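Local coordinates for TRAP dicarboxylate ABC transporter, substrate-binding protein (Roseobacter denitrificans, PDB 4OVQ) that binds beta-D-glucuronate and probably serves as the periplasmic solute-binding component of a TRAP transport system, at residues N30-V33 / D34-N38; A205-N208 / W209-E213. One frame throughout, in Å; residues are numbered along the deposited sequence.

Following the chain from the N terminus, interaction 1 comes first: residues 30-38 run from the end of strand 25-29 of the five-stranded sheet through a loop into the start of helix 37-52. Interaction 2 lies far along the sequence, where strand 204-207, at the edge of the four-stranded sheet, passes directly into helix 209-214. Each is a local contact at a strand-to-helix junction, a beta turn in the first and a helix cap in the second, and the two follow in series, neither nesting nor crossing. In space they meet, however: the hydroxyl of Y36 in interaction 1 probably hydrogen-bonds that of S211 in interaction 2, and the Y36 ring packs on P210. Both touch the bound glucuronate, so two junctions from different sheets join round one sugar.

Interaction 1 (N30-V33 / D34-N38). With BDP (beta-D-glucopyranuronic acid), chain C.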
loop_
_atom_site.group_PDB
_atom_site.type_symbol
_atom_site.label_atom_id
_atom_site.label_comp_id
_atom_site.label_asym_id
_atom_site.label_seq_id
_atom_site.Cartn_x
_atom_site.Cartn_y
_atom_site.Cartn_z
ATOM N N ASN A 30 -12.124 0.145 4.032
ATOM C CA ASN A 30 -11.212 0.982 3.268
ATOM C C ASN A 30 -10.805 2.137 4.168
ATOM O O ASN A 30 -11.656 2.694 4.884
ATOM C CB ASN A 30 -11.916 1.487 1.987
ATOM C CG ASN A 30 -11.214 2.687 1.334
ATOM O OD1 ASN A 30 -10.010 2.697 1.189
ATOM N ND2 ASN A 30 -11.979 3.699 0.901
ATOM N N ILE A 31 -9.533 2.526 4.155
ATOM C CA ILE A 31 -9.053 3.574 5.058
ATOM C C ILE A 31 -9.275 4.991 4.532
ATOM O O ILE A 31 -9.173 5.948 5.303
ATOM C CB ILE A 31 -7.554 3.358 5.411
ATOM C CG1 ILE A 31 -7.141 4.008 6.742
ATOM C CG2 ILE A 31 -6.650 3.766 4.265
ATOM C CD1 ILE A 31 -5.855 3.336 7.330
ATOM N N HIS A 32 -9.615 5.136 3.246
ATOM C CA HIS A 32 -9.527 6.425 2.555
ATOM C C HIS A 32 -10.787 7.284 2.650
ATOM O O HIS A 32 -11.854 6.802 3.021
ATOM C CB HIS A 32 -9.058 6.245 1.105
ATOM C CG HIS A 32 -7.639 5.795 1.025
ATOM N ND1 HIS A 32 -6.587 6.649 1.277
ATOM C CD2 HIS A 32 -7.093 4.575 0.789
ATOM C CE1 HIS A 32 -5.453 5.977 1.195
ATOM N NE2 HIS A 32 -5.728 4.719 0.894
ATOM N N VAL A 33 -10.621 8.543 2.285
ATOM C CA VAL A 33 -11.712 9.517 2.371
ATOM C C VAL A 33 -12.512 9.610 1.095
ATOM O O VAL A 33 -12.247 8.876 0.137
ATOM C CB VAL A 33 -11.162 10.886 2.687
ATOM C CG1 VAL A 33 -10.417 10.845 4.012
ATOM C CG2 VAL A 33 -10.257 11.328 1.573
ATOM N N ASP A 34 -13.458 10.538 1.071
ATOM C CA ASP A 34 -14.318 10.667 -0.071
ATOM C C ASP A 34 -13.564 11.062 -1.324
ATOM O O ASP A 34 -12.657 11.901 -1.297
ATOM C CB ASP A 34 -15.421 11.712 0.165
ATOM C CG ASP A 34 -16.440 11.287 1.214
ATOM O OD1 ASP A 34 -16.500 10.096 1.578
ATOM O OD2 ASP A 34 -17.196 12.178 1.676
ATOM N N GLY A 35 -13.981 10.475 -2.439
ATOM C CA GLY A 35 -13.423 10.826 -3.722
ATOM C C GLY A 35 -12.078 10.246 -4.034
ATOM O O GLY A 35 -11.588 10.378 -5.174
ATOM N N TYR A 36 -11.444 9.611 -3.024
ATOM C CA TYR A 36 -10.172 8.962 -3.234
ATOM C C TYR A 36 -10.395 7.813 -4.199
ATOM O O TYR A 36 -11.457 7.169 -4.149
ATOM C CB TYR A 36 -9.627 8.432 -1.905
ATOM C CG TYR A 36 -8.147 8.193 -1.867
ATOM C CD1 TYR A 36 -7.258 9.244 -1.635
ATOM C CD2 TYR A 36 -7.625 6.906 -2.018
ATOM C CE1 TYR A 36 -5.892 9.005 -1.590
ATOM C CE2 TYR A 36 -6.270 6.657 -1.964
ATOM C CZ TYR A 36 -5.405 7.715 -1.746
ATOM O OH TYR A 36 -4.060 7.490 -1.672
ATOM N N PRO A 37 -9.438 7.595 -5.085
ATOM C CA PRO A 37 -9.544 6.558 -6.115
ATOM C C PRO A 37 -10.021 5.239 -5.530
ATOM O O PRO A 37 -10.968 4.632 -6.040
ATOM C CB PRO A 37 -8.118 6.454 -6.653
ATOM C CG PRO A 37 -7.623 7.904 -6.558
ATOM C CD PRO A 37 -8.243 8.433 -5.278
ATOM N N ASN A 38 -9.395 4.799 -4.442
ATOM C CA ASN A 38 -9.788 3.532 -3.829
ATOM C C ASN A 38 -11.215 3.507 -3.297
ATOM O O ASN A 38 -11.904 2.472 -3.273
ATOM C CB ASN A 38 -8.866 3.214 -2.648
ATOM C CG ASN A 38 -7.429 3.088 -3.034
ATOM O OD1 ASN A 38 -6.918 3.817 -3.875
ATOM N ND2 ASN A 38 -6.732 2.173 -2.377
HETATM C C1 BDP C . -1.411 4.557 1.813
HETATM C C2 BDP C . -2.177 3.268 1.663
HETATM C C3 BDP C . -2.952 3.081 2.893
HETATM C C4 BDP C . -2.043 3.023 4.075
HETATM C C5 BDP C . -1.213 4.282 4.162
HETATM C C6 BDP C . -0.214 4.266 5.331
HETATM O O2 BDP C . -3.095 3.486 0.539
HETATM O O3 BDP C . -3.548 1.737 2.764
HETATM O O4 BDP C . -2.843 2.848 5.320
HETATM O O5 BDP C . -0.494 4.506 2.957
HETATM O O6A BDP C . -0.547 3.701 6.414
HETATM O O1 BDP C . -0.605 4.846 0.708
HETATM O O6B BDP C . 0.810 4.968 5.143
#
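The imidazole of H32 lies flat on the phenol ring of Y36 in an offset stack, the planes only 4° apart and the centroids 3.7 Å from each other. This pair sits in the strand-to-helix loop of a TRAP solute-binding protein, with a type II beta turn from V33 to Y36 folding the chain back so that the rings overlap. H32 NE2 points along its ring plane to the sugar and donates to BDP O2 at 2.9 Å, while CG2 of I31 lies over the rim of the opposite imidazole face. CD1 of I31 itself reaches BDP O4 at 3.7 Å. With CG of Y36 anti to the backbone N (chi1 -159°), the phenol is carried over one face of the H32 ring, and its OH bonds to S211. Replacing Y36 with an alanine would probably leave one imidazole face without its stacking partner, free H32 to tilt away from the sugar and cost S211 a bond. Farther out, N38, held by N86 and Q265, places its CB at the edge of the Y36 ring. The turn is closed weakly by Y36 N to V33 O at 3.3 Å, and H32 N is held, also weakly, by N30 OD1 at 3.2 Å.

Interaction 2 (A205-N208 / W209-E213); sequences AENN and WPSYE. With BDP (beta-D-glucopyranuronic acid), chain C.
N208 turns its amide back over the first turn of helix 209-214, and its OD1 accepts the backbone N-H of S211, with N208 OD1 to S211 N at 2.9 Å and the donor almost straight out from the carbonyl (175°). That reach depends on chi1 of 52°, which sets CG of N208 between its own backbone N and carbonyl carbon. The same OD1 rests on CD of P210 at 3.4 Å, the proline crossing the asparagine at about a right angle. ND2 of N208 faces the sugar side, 3.2 Å from BDP O1, and bonds to the carbonyl of A143. N207 holds its amide alongside the ligand: OD1 accepts from BDP O1 at 2.6 Å, and ND2 gives a fairly straight bond to BDP O5 at 3.0 Å. OD1 of N207 also accepts the backbone N-H of N208, in the carbonyl plane on a lone pair, which, together with the two bonds to the sugar, sets the amide's rotation. CB of S211 packs against N207 OD1 at 3.3 Å, while OG of S211 pairs with Y36. In the backbone, Y212 N closes the first helical turn on N208 O at 3.1 Å. The whole is an asparagine N-cap at a strand-to-helix junction that forms part of the wall of the glucuronate pocket.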
loop_
_atom_site.group_PDB
_atom_site.type_symbol
_atom_site.label_atom_id
_atom_site.label_comp_id
_atom_site.label_asym_id
_atom_site.label_seq_id
_atom_site.Cartn_x
_atom_site.Cartn_y
_atom_site.Cartn_z
ATOM N N ALA A 205 7.218 11.634 7.392
ATOM C CA ALA A 205 6.619 10.371 7.043
ATOM C C ALA A 205 6.885 10.132 5.559
ATOM O O ALA A 205 7.755 10.760 4.976
ATOM C CB ALA A 205 5.139 10.421 7.357
ATOM N N GLU A 206 6.184 9.182 4.947
ATOM C CA GLU A 206 6.387 8.897 3.535
ATOM C C GLU A 206 5.122 8.294 2.936
ATOM O O GLU A 206 4.417 7.514 3.595
ATOM C CB GLU A 206 7.610 7.998 3.333
ATOM C CG GLU A 206 7.749 6.802 4.270
ATOM C CD GLU A 206 6.894 5.592 3.861
ATOM O OE1 GLU A 206 6.096 5.112 4.716
ATOM O OE2 GLU A 206 7.025 5.105 2.708
ATOM N N ASN A 207 4.813 8.681 1.696
ATOM C CA ASN A 207 3.610 8.201 1.063
ATOM C C ASN A 207 3.505 8.678 -0.364
ATOM O O ASN A 207 4.350 9.410 -0.834
ATOM C CB ASN A 207 2.363 8.610 1.846
ATOM C CG ASN A 207 1.357 7.485 1.914
ATOM O OD1 ASN A 207 0.972 6.960 0.869
ATOM N ND2 ASN A 207 0.968 7.070 3.119
ATOM N N ASN A 208 2.469 8.222 -1.058
ATOM C CA ASN A 208 2.215 8.688 -2.424
ATOM C C ASN A 208 1.574 10.092 -2.415
ATOM O O ASN A 208 1.178 10.614 -1.374
ATOM C CB ASN A 208 1.328 7.678 -3.138
ATOM C CG ASN A 208 0.063 7.345 -2.359
ATOM O OD1 ASN A 208 -0.639 8.215 -1.869
ATOM N ND2 ASN A 208 -0.235 6.038 -2.239
ATOM N N TRP A 209 1.469 10.721 -3.591
ATOM C CA TRP A 209 0.886 12.062 -3.653
ATOM C C TRP A 209 -0.534 12.153 -3.128
ATOM O O TRP A 209 -0.861 13.060 -2.370
ATOM C CB TRP A 209 0.899 12.648 -5.070
ATOM C CG TRP A 209 2.233 13.027 -5.583
ATOM C CD1 TRP A 209 2.966 12.348 -6.498
ATOM C CD2 TRP A 209 2.993 14.197 -5.243
ATOM N NE1 TRP A 209 4.142 13.009 -6.756
ATOM C CE2 TRP A 209 4.181 14.153 -6.002
ATOM C CE3 TRP A 209 2.791 15.269 -4.366
ATOM C CZ2 TRP A 209 5.167 15.152 -5.916
ATOM C CZ3 TRP A 209 3.776 16.257 -4.279
ATOM C CH2 TRP A 209 4.945 16.185 -5.059
ATOM N N PRO A 210 -1.423 11.229 -3.534
ATOM C CA PRO A 210 -2.809 11.357 -3.076
ATOM C C PRO A 210 -3.028 11.241 -1.551
ATOM O O PRO A 210 -3.911 11.890 -0.990
ATOM C CB PRO A 210 -3.532 10.248 -3.852
ATOM C CG PRO A 210 -2.690 10.047 -5.076
ATOM C CD PRO A 210 -1.283 10.197 -4.569
ATOM N N SER A 211 -2.232 10.411 -0.888
ATOM C CA SER A 211 -2.324 10.283 0.571
ATOM C C SER A 211 -1.749 11.517 1.254
ATOM O O SER A 211 -2.300 12.005 2.219
ATOM C CB SER A 211 -1.561 9.058 1.065
ATOM O OG SER A 211 -2.258 7.847 0.828
ATOM N N TYR A 212 -0.632 12.007 0.736
ATOM C CA TYR A 212 0.024 13.200 1.281
ATOM C C TYR A 212 -0.965 14.353 1.251
ATOM O O TYR A 212 -1.094 15.121 2.197
ATOM C CB TYR A 212 1.232 13.524 0.427
ATOM C CG TYR A 212 2.014 14.785 0.734
ATOM C CD1 TYR A 212 2.529 15.021 2.006
ATOM C CD2 TYR A 212 2.318 15.710 -0.277
ATOM C CE1 TYR A 212 3.281 16.142 2.261
ATOM C CE2 TYR A 212 3.052 16.849 -0.005
ATOM C CZ TYR A 212 3.526 17.052 1.258
ATOM O OH TYR A 212 4.272 18.177 1.492
ATOM N N GLU A 213 -1.713 14.426 0.155
ATOM C CA GLU A 213 -2.687 15.476 -0.007
ATOM C C GLU A 213 -3.954 15.234 0.827
ATOM O O GLU A 213 -4.328 16.079 1.629
ATOM C CB GLU A 213 -2.970 15.646 -1.507
ATOM C CG GLU A 213 -3.922 16.745 -1.852
ATOM C CD GLU A 213 -5.317 16.217 -2.045
ATOM O OE1 GLU A 213 -5.527 15.344 -2.924
ATOM O OE2 GLU A 213 -6.190 16.633 -1.281
HETATM C C1 BDP C . -1.411 4.557 1.813
HETATM C C2 BDP C . -2.177 3.268 1.663
HETATM C C3 BDP C . -2.952 3.081 2.893
HETATM C C4 BDP C . -2.043 3.023 4.075
HETATM C C5 BDP C . -1.213 4.282 4.162
HETATM C C6 BDP C . -0.214 4.266 5.331
HETATM O O2 BDP C . -3.095 3.486 0.539
HETATM O O3 BDP C . -3.548 1.737 2.764
HETATM O O4 BDP C . -2.843 2.848 5.320
HETATM O O5 BDP C . -0.494 4.506 2.957
HETATM O O6A BDP C . -0.547 3.701 6.414
HETATM O O1 BDP C . -0.605 4.846 0.708
HETATM O O6B BDP C . 0.810 4.968 5.143
#